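Local coordinates for protein hemin degrading factor (Pseudomonas aeruginosa, PDB 4MF9) that binds heme b and probably serves in heme trafficking and heme degradation, at residues 208-214 with 311-316; 228-232 with 323-327; 317-321 with 340-346. One frame throughout, in Å; residues are numbered along the deposited sequence.

Interaction 1: 208-214 with 311-316. With HEM (protoporphyrin IX containing Fe), chain C.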
loop_
_atom_site.group_PDB
_atom_site.type_symbol
_atom_site.label_atom_id
_atom_site.label_comp_id
_atom_site.label_asym_id
_atom_site.label_seq_id
_atom_site.Cartn_x
_atom_site.Cartn_y
_atom_site.Cartn_z
ATOM N N TRP A 208 -17.161 18.967 7.090
ATOM C CA TRP A 208 -15.812 18.744 7.624
ATOM C C TRP A 208 -15.780 19.015 9.124
ATOM O O TRP A 208 -15.308 18.188 9.905
ATOM C CB TRP A 208 -14.791 19.647 6.916
ATOM C CG TRP A 208 -13.334 19.292 7.201
ATOM C CD1 TRP A 208 -12.719 19.218 8.425
ATOM C CD2 TRP A 208 -12.322 18.994 6.229
ATOM N NE1 TRP A 208 -11.392 18.880 8.270
ATOM C CE2 TRP A 208 -11.127 18.733 6.930
ATOM C CE3 TRP A 208 -12.315 18.919 4.833
ATOM C CZ2 TRP A 208 -9.931 18.413 6.278
ATOM C CZ3 TRP A 208 -11.130 18.602 4.189
ATOM C CH2 TRP A 208 -9.955 18.351 4.909
ATOM N N ALA A 209 -16.297 20.157 9.516
ATOM C CA ALA A 209 -16.389 20.570 10.899
ATOM C C ALA A 209 -17.229 19.554 11.725
ATOM O O ALA A 209 -16.997 19.370 12.869
ATOM C CB ALA A 209 -16.997 21.954 10.958
ATOM N N ALA A 210 -18.173 18.906 11.083
ATOM C CA ALA A 210 -19.077 17.944 11.701
ATOM C C ALA A 210 -18.573 16.481 11.759
ATOM O O ALA A 210 -19.142 15.634 12.401
ATOM C CB ALA A 210 -20.433 18.050 11.034
ATOM N N LEU A 211 -17.411 16.216 11.193
ATOM C CA LEU A 211 -16.883 14.867 11.123
ATOM C C LEU A 211 -16.788 14.219 12.441
ATOM O O LEU A 211 -16.372 14.819 13.355
ATOM C CB LEU A 211 -15.509 14.911 10.507
ATOM C CG LEU A 211 -15.646 14.666 9.039
ATOM C CD1 LEU A 211 -14.434 15.144 8.277
ATOM C CD2 LEU A 211 -15.908 13.183 8.836
ATOM N N LYS A 212 -17.273 12.976 12.564
ATOM C CA LYS A 212 -17.136 12.243 13.797
ATOM C C LYS A 212 -16.100 11.092 13.897
ATOM O O LYS A 212 -15.698 10.696 14.917
ATOM C CB LYS A 212 -18.485 11.841 14.336
ATOM C CG LYS A 212 -19.474 12.968 14.213
ATOM C CD LYS A 212 -19.908 13.525 15.533
ATOM C CE LYS A 212 -19.349 14.878 16.000
ATOM N NZ LYS A 212 -19.815 16.159 15.371
ATOM N N ASP A 213 -15.597 10.678 12.796
ATOM C CA ASP A 213 -14.568 9.636 12.789
ATOM C C ASP A 213 -13.803 9.762 11.481
ATOM O O ASP A 213 -14.412 9.988 10.430
ATOM C CB ASP A 213 -15.230 8.259 12.928
ATOM C CG ASP A 213 -14.284 7.109 12.653
ATOM O OD1 ASP A 213 -14.731 6.149 11.995
ATOM O OD2 ASP A 213 -13.116 7.145 13.103
ATOM N N THR A 214 -12.496 9.593 11.543
ATOM C CA THR A 214 -11.655 9.774 10.371
ATOM C C THR A 214 -12.010 8.823 9.239
ATOM O O THR A 214 -11.698 9.038 8.143
ATOM C CB THR A 214 -10.167 9.624 10.686
ATOM O OG1 THR A 214 -9.946 8.386 11.345
ATOM C CG2 THR A 214 -9.674 10.791 11.560
ATOM N N VAL A 311 -3.108 18.001 7.566
ATOM C CA VAL A 311 -4.575 17.934 7.571
ATOM C C VAL A 311 -5.079 17.704 8.983
ATOM O O VAL A 311 -4.486 16.915 9.725
ATOM C CB VAL A 311 -5.081 16.781 6.677
ATOM C CG1 VAL A 311 -6.624 16.773 6.595
ATOM C CG2 VAL A 311 -4.483 16.884 5.283
ATOM N N ARG A 312 -6.164 18.374 9.349
ATOM C CA ARG A 312 -6.777 18.215 10.629
ATOM C C ARG A 312 -8.268 17.866 10.466
ATOM O O ARG A 312 -8.993 18.575 9.822
ATOM C CB ARG A 312 -6.576 19.422 11.554
ATOM C CG ARG A 312 -5.284 20.195 11.410
ATOM C CD ARG A 312 -5.239 21.428 12.309
ATOM N NE ARG A 312 -3.962 22.063 12.240
ATOM C CZ ARG A 312 -3.639 22.972 11.357
ATOM N NH1 ARG A 312 -4.521 23.385 10.491
ATOM N NH2 ARG A 312 -2.421 23.446 11.341
ATOM N N LYS A 313 -8.682 16.773 11.042
ATOM C CA LYS A 313 -10.045 16.318 10.955
ATOM C C LYS A 313 -10.651 16.109 12.360
ATOM O O LYS A 313 -10.080 15.479 13.172
ATOM C CB LYS A 313 -10.138 15.016 10.151
ATOM C CG LYS A 313 -9.348 14.927 8.877
ATOM C CD LYS A 313 -9.724 13.715 8.037
ATOM C CE LYS A 313 -8.628 12.668 8.080
ATOM N NZ LYS A 313 -7.522 12.846 7.124
ATOM N N PRO A 314 -11.816 16.673 12.613
ATOM C CA PRO A 314 -12.523 16.449 13.862
ATOM C C PRO A 314 -12.984 14.995 13.914
ATOM O O PRO A 314 -13.108 14.392 12.915
ATOM C CB PRO A 314 -13.765 17.332 13.764
ATOM C CG PRO A 314 -13.703 18.002 12.516
ATOM C CD PRO A 314 -12.614 17.457 11.682
ATOM N N SER A 315 -13.210 14.501 15.113
ATOM C CA SER A 315 -13.733 13.155 15.287
ATOM C C SER A 315 -14.238 13.040 16.718
ATOM O O SER A 315 -13.975 13.921 17.542
ATOM C CB SER A 315 -12.643 12.107 15.028
ATOM O OG SER A 315 -11.742 12.018 16.118
ATOM N N THR A 316 -14.903 11.943 17.028
ATOM C CA THR A 316 -15.428 11.684 18.352
ATOM C C THR A 316 -14.333 11.643 19.378
ATOM O O THR A 316 -14.566 11.929 20.498
ATOM C CB THR A 316 -16.234 10.378 18.421
ATOM O OG1 THR A 316 -15.446 9.320 17.886
ATOM C CG2 THR A 316 -17.427 10.486 17.618
HETATM C CHA HEM C . -7.184 5.437 9.980
HETATM C CHB HEM C . -7.311 2.215 13.448
HETATM C CHC HEM C . -10.313 -0.443 10.794
HETATM C CHD HEM C . -9.171 2.244 7.000
HETATM C C1A HEM C . -7.032 4.822 11.190
HETATM C C2A HEM C . -6.384 5.380 12.328
HETATM C C3A HEM C . -6.446 4.488 13.288
HETATM C C4A HEM C . -7.075 3.367 12.746
HETATM C CMA HEM C . -5.869 4.650 14.666
HETATM C CAA HEM C . -5.776 6.729 12.481
HETATM C CBA HEM C . -6.189 7.550 13.730
HETATM C CGA HEM C . -7.587 8.005 13.516
HETATM O O1A HEM C . -8.431 7.915 14.403
HETATM O O2A HEM C . -7.857 8.455 12.435
HETATM C C1B HEM C . -8.177 1.242 12.968
HETATM C C2B HEM C . -8.514 0.163 13.798
HETATM C C3B HEM C . -9.363 -0.610 13.107
HETATM C C4B HEM C . -9.528 0.046 11.790
HETATM C CMB HEM C . -8.041 -0.047 15.206
HETATM C CAB HEM C . -9.962 -1.853 13.677
HETATM C CBB HEM C . -10.328 -2.897 13.000
HETATM C C1C HEM C . -10.296 0.037 9.538
HETATM C C2C HEM C . -11.060 -0.444 8.495
HETATM C C3C HEM C . -10.753 0.310 7.404
HETATM C C4C HEM C . -9.773 1.274 7.777
HETATM C CMC HEM C . -12.052 -1.564 8.566
HETATM C CAC HEM C . -11.319 0.138 6.088
HETATM C CBC HEM C . -10.759 0.799 5.119
HETATM C C1D HEM C . -8.536 3.385 7.507
HETATM C C2D HEM C . -8.117 4.562 6.686
HETATM C C3D HEM C . -7.586 5.434 7.539
HETATM C C4D HEM C . -7.666 4.799 8.859
HETATM C CMD HEM C . -8.244 4.802 5.197
HETATM C CAD HEM C . -7.009 6.781 7.190
HETATM C CBD HEM C . -8.013 7.864 7.581
HETATM C CGD HEM C . -7.855 9.254 7.042
HETATM O O1D HEM C . -7.886 10.139 7.870
HETATM O O2D HEM C . -7.744 9.527 5.857
HETATM N NA HEM C . -7.444 3.573 11.464
HETATM N NB HEM C . -8.796 1.159 11.781
HETATM N NC HEM C . -9.561 1.050 9.079
HETATM N ND HEM C . -8.231 3.590 8.779
HETATM FE FE HEM C . -8.548 2.455 10.190
#
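Val311 opens the contact from strand 307-313: its CG1 lies 3.7 Å from Trp208 CZ2, near the plane of the indole and at its edge, so a methyl abuts the rim of a buried ring. At Arg312 the backbone is what counts. Its carbonyl O accepts the indole NE1 of Trp208 at 2.9 Å with an N-H...O angle of 157°, a well-aligned bond that ties helix 201-210 to the strand, while the guanidinium forms salt bridges with Glu355 and Glu241. Lys313 is met by Thr214, whose CG2 comes to 4.1 Å from Lys313 CE; the ammonium itself pairs with Glu324. Pro314, pointing toward the other segment, packs against Trp208 and Leu211: its CG is 3.1 Å from Trp208 O, and its CD is 3.7 Å from Trp208 CD1 and 4.0 Å from Leu211 CB. Next, Ser315 CA approaches Lys212 O at 3.2 Å and its CB reaches 3.9 Å from Asp213 CA, with the hydroxyl bonded to Gly318 O. Thr316 N then donates to Lys212 O at 2.6 Å and 154°, fixing the two loops backbone to backbone, and Thr316 CG2 touches Lys212 CB at 3.7 Å. The loop thus held runs to the heme: Thr214 OG1 gives a very short 2.4 Å hydrogen bond to HEM O2A, Asp213 OD2 is hydrogen-bonded to ND1 of His215, the axial iron ligand, and Lys313 is a further heme-binding residue. Segments 208-214 and 311-316 together form one wall of the propionate side of the heme pocket in this HemS-family protein.

Interaction 2: 228-232 with 323-327. With HEM (protoporphyrin IX containing Fe), chain C.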
loop_
_atom_site.group_PDB
_atom_site.type_symbol
_atom_site.label_atom_id
_atom_site.label_comp_id
_atom_site.label_asym_id
_atom_site.label_seq_id
_atom_site.Cartn_x
_atom_site.Cartn_y
_atom_site.Cartn_z
ATOM N N ARG A 228 -9.630 14.407 -3.407
ATOM C CA ARG A 228 -9.079 14.606 -2.109
ATOM C C ARG A 228 -8.218 15.897 -2.007
ATOM O O ARG A 228 -8.362 16.647 -1.110
ATOM C CB ARG A 228 -8.244 13.426 -1.672
ATOM C CG ARG A 228 -7.830 13.566 -0.230
ATOM C CD ARG A 228 -6.976 12.516 0.457
ATOM N NE ARG A 228 -7.812 11.504 0.994
ATOM C CZ ARG A 228 -7.936 11.109 2.249
ATOM N NH1 ARG A 228 -7.242 11.561 3.236
ATOM N NH2 ARG A 228 -8.796 10.202 2.479
ATOM N N THR A 229 -7.349 16.115 -2.960
ATOM C CA THR A 229 -6.502 17.315 -2.955
ATOM C C THR A 229 -7.361 18.557 -3.113
ATOM O O THR A 229 -7.095 19.603 -2.522
ATOM C CB THR A 229 -5.455 17.262 -4.075
ATOM O OG1 THR A 229 -6.103 17.127 -5.352
ATOM C CG2 THR A 229 -4.547 16.076 -3.861
ATOM N N GLN A 230 -8.398 18.439 -3.916
ATOM C CA GLN A 230 -9.351 19.498 -4.135
ATOM C C GLN A 230 -10.054 19.904 -2.848
ATOM O O GLN A 230 -10.174 21.052 -2.602
ATOM C CB GLN A 230 -10.379 19.036 -5.142
ATOM C CG GLN A 230 -11.412 20.012 -5.586
ATOM C CD GLN A 230 -12.210 19.481 -6.748
ATOM O OE1 GLN A 230 -12.706 18.392 -6.706
ATOM N NE2 GLN A 230 -12.326 20.269 -7.763
ATOM N N ALA A 231 -10.484 18.944 -2.051
ATOM C CA ALA A 231 -11.130 19.276 -0.782
ATOM C C ALA A 231 -10.156 19.936 0.197
ATOM O O ALA A 231 -10.541 20.827 0.942
ATOM C CB ALA A 231 -11.735 18.042 -0.165
ATOM N N LEU A 232 -8.907 19.471 0.220
ATOM C CA LEU A 232 -7.888 20.057 1.093
ATOM C C LEU A 232 -7.694 21.528 0.746
ATOM O O LEU A 232 -7.639 22.393 1.624
ATOM C CB LEU A 232 -6.559 19.308 0.959
ATOM C CG LEU A 232 -6.590 17.817 1.271
ATOM C CD1 LEU A 232 -5.194 17.202 1.222
ATOM C CD2 LEU A 232 -7.246 17.574 2.614
ATOM N N TRP A 323 -0.237 14.053 7.998
ATOM C CA TRP A 323 0.401 14.608 6.809
ATOM C C TRP A 323 0.081 13.668 5.655
ATOM O O TRP A 323 0.150 12.445 5.811
ATOM C CB TRP A 323 1.919 14.685 6.987
ATOM C CG TRP A 323 2.378 15.842 7.833
ATOM C CD1 TRP A 323 1.666 16.491 8.807
ATOM C CD2 TRP A 323 3.648 16.495 7.760
ATOM N NE1 TRP A 323 2.432 17.501 9.357
ATOM C CE2 TRP A 323 3.652 17.519 8.730
ATOM C CE3 TRP A 323 4.794 16.297 6.980
ATOM C CZ2 TRP A 323 4.746 18.353 8.929
ATOM C CZ3 TRP A 323 5.882 17.129 7.180
ATOM C CH2 TRP A 323 5.851 18.145 8.149
ATOM N N GLU A 324 -0.285 14.237 4.509
ATOM C CA GLU A 324 -0.703 13.460 3.350
ATOM C C GLU A 324 0.067 13.934 2.115
ATOM O O GLU A 324 0.036 15.112 1.752
ATOM C CB GLU A 324 -2.234 13.555 3.184
ATOM C CG GLU A 324 -2.952 13.182 4.490
ATOM C CD GLU A 324 -4.461 13.114 4.400
ATOM O OE1 GLU A 324 -5.028 13.327 3.304
ATOM O OE2 GLU A 324 -5.080 12.839 5.449
ATOM N N ALA A 325 0.793 13.005 1.498
ATOM C CA ALA A 325 1.595 13.300 0.314
ATOM C C ALA A 325 0.899 12.728 -0.920
ATOM O O ALA A 325 0.428 11.585 -0.912
ATOM C CB ALA A 325 2.971 12.712 0.468
ATOM N N PHE A 326 0.825 13.497 -1.971
ATOM C CA PHE A 326 0.192 13.141 -3.196
ATOM C C PHE A 326 1.127 13.228 -4.407
ATOM O O PHE A 326 1.995 14.060 -4.444
ATOM C CB PHE A 326 -0.977 14.032 -3.470
ATOM C CG PHE A 326 -1.995 14.053 -2.356
ATOM C CD1 PHE A 326 -1.849 14.880 -1.278
ATOM C CD2 PHE A 326 -3.088 13.230 -2.399
ATOM C CE1 PHE A 326 -2.784 14.924 -0.287
ATOM C CE2 PHE A 326 -4.016 13.239 -1.395
ATOM C CZ PHE A 326 -3.851 14.069 -0.329
ATOM N N ASP A 327 0.895 12.367 -5.381
ATOM C CA ASP A 327 1.563 12.426 -6.672
ATOM C C ASP A 327 0.876 13.397 -7.638
ATOM O O ASP A 327 -0.121 13.948 -7.260
ATOM C CB ASP A 327 1.706 11.045 -7.275
ATOM C CG ASP A 327 0.419 10.446 -7.676
ATOM O OD1 ASP A 327 -0.553 11.124 -7.917
ATOM O OD2 ASP A 327 0.410 9.246 -7.796
HETATM C CHA HEM C . -7.184 5.437 9.980
HETATM C CHB HEM C . -7.311 2.215 13.448
HETATM C CHC HEM C . -10.313 -0.443 10.794
HETATM C CHD HEM C . -9.171 2.244 7.000
HETATM C C1A HEM C . -7.032 4.822 11.190
HETATM C C2A HEM C . -6.384 5.380 12.328
HETATM C C3A HEM C . -6.446 4.488 13.288
HETATM C C4A HEM C . -7.075 3.367 12.746
HETATM C CMA HEM C . -5.869 4.650 14.666
HETATM C CAA HEM C . -5.776 6.729 12.481
HETATM C CBA HEM C . -6.189 7.550 13.730
HETATM C CGA HEM C . -7.587 8.005 13.516
HETATM O O1A HEM C . -8.431 7.915 14.403
HETATM O O2A HEM C . -7.857 8.455 12.435
HETATM C C1B HEM C . -8.177 1.242 12.968
HETATM C C2B HEM C . -8.514 0.163 13.798
HETATM C C3B HEM C . -9.363 -0.610 13.107
HETATM C C4B HEM C . -9.528 0.046 11.790
HETATM C CMB HEM C . -8.041 -0.047 15.206
HETATM C CAB HEM C . -9.962 -1.853 13.677
HETATM C CBB HEM C . -10.328 -2.897 13.000
HETATM C C1C HEM C . -10.296 0.037 9.538
HETATM C C2C HEM C . -11.060 -0.444 8.495
HETATM C C3C HEM C . -10.753 0.310 7.404
HETATM C C4C HEM C . -9.773 1.274 7.777
HETATM C CMC HEM C . -12.052 -1.564 8.566
HETATM C CAC HEM C . -11.319 0.138 6.088
HETATM C CBC HEM C . -10.759 0.799 5.119
HETATM C C1D HEM C . -8.536 3.385 7.507
HETATM C C2D HEM C . -8.117 4.562 6.686
HETATM C C3D HEM C . -7.586 5.434 7.539
HETATM C C4D HEM C . -7.666 4.799 8.859
HETATM C CMD HEM C . -8.244 4.802 5.197
HETATM C CAD HEM C . -7.009 6.781 7.190
HETATM C CBD HEM C . -8.013 7.864 7.581
HETATM C CGD HEM C . -7.855 9.254 7.042
HETATM O O1D HEM C . -7.886 10.139 7.870
HETATM O O2D HEM C . -7.744 9.527 5.857
HETATM N NA HEM C . -7.444 3.573 11.464
HETATM N NB HEM C . -8.796 1.159 11.781
HETATM N NC HEM C . -9.561 1.050 9.079
HETATM N ND HEM C . -8.231 3.590 8.779
HETATM FE FE HEM C . -8.548 2.455 10.190
#
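Charge pairing joins the two segments at their heme-facing end. Arg228 NH1 donates to Glu324 OE1 at 2.8 Å and 161°, a hydrogen-bonded salt bridge lying near the plane of the guanidinium. The same NH1 sends a weak bond, 3.4 Å and 156°, to HEM O2D, so one nitrogen faces both the carboxylate of the strand and a heme propionate; Glu324 OE2 is meanwhile taken by Lys313, a second heme-binding residue. Behind these charges lies a helix packed on one face of an antiparallel sheet: the axes of 228-232 and 323-326 approach to 10.8 Å at 130°, and alternation along the strand directs Glu324 and Phe326 toward the helix while Trp323 on the other face packs on helix 247-258. The aromatic contact is a CH-pi interaction, Thr229 CG2 standing 3.6 Å from the centroid of the Phe326 ring and only 15° off its normal. Apolar packing adds Leu232 CD1, one helical turn beyond Arg228, at 3.6 Å from Phe326 CE1; separately, Arg228 CD lies 3.6 Å from Phe326 CE2, at the ring edge.

Interaction 3: 317-321 with 340-346. With HEM (protoporphyrin IX containing Fe), chain C.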
loop_
_atom_site.group_PDB
_atom_site.type_symbol
_atom_site.label_atom_id
_atom_site.label_comp_id
_atom_site.label_asym_id
_atom_site.label_seq_id
_atom_site.Cartn_x
_atom_site.Cartn_y
_atom_site.Cartn_z
ATOM N N ASP A 317 -13.130 11.232 18.985
ATOM C CA ASP A 317 -11.990 11.200 19.897
ATOM C C ASP A 317 -11.219 12.512 19.829
ATOM O O ASP A 317 -10.138 12.643 20.411
ATOM C CB ASP A 317 -11.064 10.026 19.572
ATOM C CG ASP A 317 -11.825 8.745 19.283
ATOM O OD1 ASP A 317 -11.375 7.966 18.409
ATOM O OD2 ASP A 317 -12.877 8.520 19.927
ATOM N N GLY A 318 -11.777 13.485 19.113
ATOM C CA GLY A 318 -11.159 14.801 18.994
ATOM C C GLY A 318 -10.401 15.012 17.686
ATOM O O GLY A 318 -10.471 14.189 16.776
ATOM N N ILE A 319 -9.699 16.113 17.558
ATOM C CA ILE A 319 -8.964 16.369 16.359
ATOM C C ILE A 319 -7.850 15.355 16.035
ATOM O O ILE A 319 -7.096 15.041 16.848
ATOM C CB ILE A 319 -8.386 17.763 16.418
ATOM C CG1 ILE A 319 -9.541 18.745 16.667
ATOM C CG2 ILE A 319 -7.529 18.060 15.220
ATOM C CD1 ILE A 319 -10.067 19.469 15.482
ATOM N N VAL A 320 -7.792 14.944 14.787
ATOM C CA VAL A 320 -6.723 14.057 14.327
ATOM C C VAL A 320 -5.892 14.772 13.279
ATOM O O VAL A 320 -6.415 15.214 12.259
ATOM C CB VAL A 320 -7.260 12.731 13.715
ATOM C CG1 VAL A 320 -6.085 11.894 13.131
ATOM C CG2 VAL A 320 -8.010 11.927 14.748
ATOM N N THR A 321 -4.593 14.865 13.526
ATOM C CA THR A 321 -3.689 15.527 12.600
ATOM C C THR A 321 -2.884 14.501 11.808
ATOM O O THR A 321 -2.387 13.533 12.371
ATOM C CB THR A 321 -2.715 16.434 13.359
ATOM O OG1 THR A 321 -3.457 17.247 14.282
ATOM C CG2 THR A 321 -1.958 17.326 12.389
ATOM N N ARG A 340 -2.165 5.892 17.982
ATOM C CA ARG A 340 -3.342 6.075 18.792
ATOM C C ARG A 340 -4.315 4.874 18.751
ATOM O O ARG A 340 -4.516 4.304 17.733
ATOM C CB ARG A 340 -4.001 7.367 18.307
ATOM C CG ARG A 340 -5.461 7.582 18.545
ATOM C CD ARG A 340 -5.893 8.861 17.830
ATOM N NE ARG A 340 -6.791 8.619 16.710
ATOM C CZ ARG A 340 -8.033 8.225 16.851
ATOM N NH1 ARG A 340 -8.501 8.070 18.047
ATOM N NH2 ARG A 340 -8.820 8.044 15.815
ATOM N N LYS A 341 -5.004 4.632 19.848
ATOM C CA LYS A 341 -6.035 3.623 19.914
ATOM C C LYS A 341 -7.404 4.223 19.774
ATOM O O LYS A 341 -7.652 5.266 20.299
ATOM C CB LYS A 341 -5.994 2.935 21.239
ATOM C CG LYS A 341 -4.817 2.040 21.416
ATOM C CD LYS A 341 -5.121 0.651 20.894
ATOM C CE LYS A 341 -6.296 -0.018 21.610
ATOM N NZ LYS A 341 -6.439 0.412 23.028
ATOM N N PRO A 342 -8.312 3.564 19.131
ATOM C CA PRO A 342 -9.609 4.210 19.006
ATOM C C PRO A 342 -10.119 4.418 20.433
ATOM O O PRO A 342 -9.957 3.558 21.204
ATOM C CB PRO A 342 -10.415 3.201 18.181
ATOM C CG PRO A 342 -9.428 2.200 17.699
ATOM C CD PRO A 342 -8.338 2.169 18.709
ATOM N N GLY A 343 -10.611 5.601 20.732
ATOM C CA GLY A 343 -10.941 6.030 22.066
ATOM C C GLY A 343 -9.942 6.929 22.738
ATOM O O GLY A 343 -10.284 7.667 23.645
ATOM N N GLU A 344 -8.720 6.903 22.280
ATOM C CA GLU A 344 -7.755 7.829 22.761
ATOM C C GLU A 344 -7.655 8.990 21.769
ATOM O O GLU A 344 -7.851 8.828 20.586
ATOM C CB GLU A 344 -6.393 7.190 22.973
ATOM C CG GLU A 344 -6.344 5.695 23.165
ATOM C CD GLU A 344 -4.927 5.259 23.384
ATOM O OE1 GLU A 344 -4.058 5.571 22.578
ATOM O OE2 GLU A 344 -4.660 4.683 24.422
ATOM N N PRO A 345 -7.377 10.149 22.297
ATOM C CA PRO A 345 -7.066 11.324 21.500
ATOM C C PRO A 345 -5.644 11.194 20.993
ATOM O O PRO A 345 -4.930 10.380 21.528
ATOM C CB PRO A 345 -7.134 12.435 22.530
ATOM C CG PRO A 345 -6.723 11.777 23.765
ATOM C CD PRO A 345 -7.401 10.469 23.724
ATOM N N GLU A 346 -5.216 11.980 20.035
ATOM C CA GLU A 346 -3.872 11.865 19.553
ATOM C C GLU A 346 -2.929 12.385 20.605
ATOM O O GLU A 346 -3.344 13.068 21.492
ATOM C CB GLU A 346 -3.688 12.523 18.173
ATOM C CG GLU A 346 -3.545 14.043 18.137
ATOM C CD GLU A 346 -3.476 14.629 16.742
ATOM O OE1 GLU A 346 -3.309 13.899 15.790
ATOM O OE2 GLU A 346 -3.616 15.842 16.593
HETATM C CHA HEM C . -7.184 5.437 9.980
HETATM C CHB HEM C . -7.311 2.215 13.448
HETATM C CHC HEM C . -10.313 -0.443 10.794
HETATM C CHD HEM C . -9.171 2.244 7.000
HETATM C C1A HEM C . -7.032 4.822 11.190
HETATM C C2A HEM C . -6.384 5.380 12.328
HETATM C C3A HEM C . -6.446 4.488 13.288
HETATM C C4A HEM C . -7.075 3.367 12.746
HETATM C CMA HEM C . -5.869 4.650 14.666
HETATM C CAA HEM C . -5.776 6.729 12.481
HETATM C CBA HEM C . -6.189 7.550 13.730
HETATM C CGA HEM C . -7.587 8.005 13.516
HETATM O O1A HEM C . -8.431 7.915 14.403
HETATM O O2A HEM C . -7.857 8.455 12.435
HETATM C C1B HEM C . -8.177 1.242 12.968
HETATM C C2B HEM C . -8.514 0.163 13.798
HETATM C C3B HEM C . -9.363 -0.610 13.107
HETATM C C4B HEM C . -9.528 0.046 11.790
HETATM C CMB HEM C . -8.041 -0.047 15.206
HETATM C CAB HEM C . -9.962 -1.853 13.677
HETATM C CBB HEM C . -10.328 -2.897 13.000
HETATM C C1C HEM C . -10.296 0.037 9.538
HETATM C C2C HEM C . -11.060 -0.444 8.495
HETATM C C3C HEM C . -10.753 0.310 7.404
HETATM C C4C HEM C . -9.773 1.274 7.777
HETATM C CMC HEM C . -12.052 -1.564 8.566
HETATM C CAC HEM C . -11.319 0.138 6.088
HETATM C CBC HEM C . -10.759 0.799 5.119
HETATM C C1D HEM C . -8.536 3.385 7.507
HETATM C C2D HEM C . -8.117 4.562 6.686
HETATM C C3D HEM C . -7.586 5.434 7.539
HETATM C C4D HEM C . -7.666 4.799 8.859
HETATM C CMD HEM C . -8.244 4.802 5.197
HETATM C CAD HEM C . -7.009 6.781 7.190
HETATM C CBD HEM C . -8.013 7.864 7.581
HETATM C CGD HEM C . -7.855 9.254 7.042
HETATM O O1D HEM C . -7.886 10.139 7.870
HETATM O O2D HEM C . -7.744 9.527 5.857
HETATM N NA HEM C . -7.444 3.573 11.464
HETATM N NB HEM C . -8.796 1.159 11.781
HETATM N NC HEM C . -9.561 1.050 9.079
HETATM N ND HEM C . -8.231 3.590 8.779
HETATM FE FE HEM C . -8.548 2.455 10.190
#
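The heme pocket is bordered here by Arg340, at a propionate, and by the type II beta turn from Lys341 to Glu344 that follows it, set against the start of strand 320-326. The turn is closed by Glu344 N donating to Lys341 O at 2.8 Å, and Gly343, with phi/psi of 101/-21, takes the third position, where a CB would collide with the preceding carbonyl. Asp317 joins the pieces: its OD1 accepts Arg340 NH1 at 2.9 Å and 157° in a salt bridge, and also a weak but straight bond from Gly343 N at 3.4 Å and 171°. Arg340 NH1 further donates to Glu344 O at 2.7 Å, so this one nitrogen bonds both segments. These bonds probably help to position the guanidinium, whose edge also meets HEM O1A; the modelled Arg340 NH2 to HEM O1A distance, 1.5 Å, is of covalent length, far too short for a hydrogen bond or salt bridge, so no detailed geometry should be read from it. Pro342 CG lies 3.6 Å from HEM CMB and Val320 CG1 3.9 Å from HEM O2A. Beside Asp317, a CA-H...O contact of 3.5 Å runs from Pro345 CA to Asp317 O. Farther along, the buried Glu346 carboxylate, which also forms a salt bridge with Arg351 of helix 348-355, grips the strand in two places: OE1 accepts Thr321 N at 2.8 Å and 170°, and OE2 accepts Thr321 OG1 at 2.7 Å.

How the interactions relate
Interaction 2 is buried, whereas interactions 1 and 3 are partly buried and run out to exposed loops. All three touch the heme and reach one sheet, in which strands 307-313 and 320-326 are neighbours; interactions 2 and 3 use opposite ends of strand 320-326, with centres 21 Å apart. Chemistry follows position: a salt bridge beside packing around the Phe326 ring in interaction 2, backbone carbonyl acceptors in interaction 1, Asp317 and Glu346 carboxylates bonding across loops in interaction 3. Direct bridges link them. Lys313 NZ meets Glu324 OE2 at 3.0 Å between interactions 1 and 2, and Lys313 O lies 2.9 Å from Val320 N, a probable hydrogen bond between interactions 1 and 3.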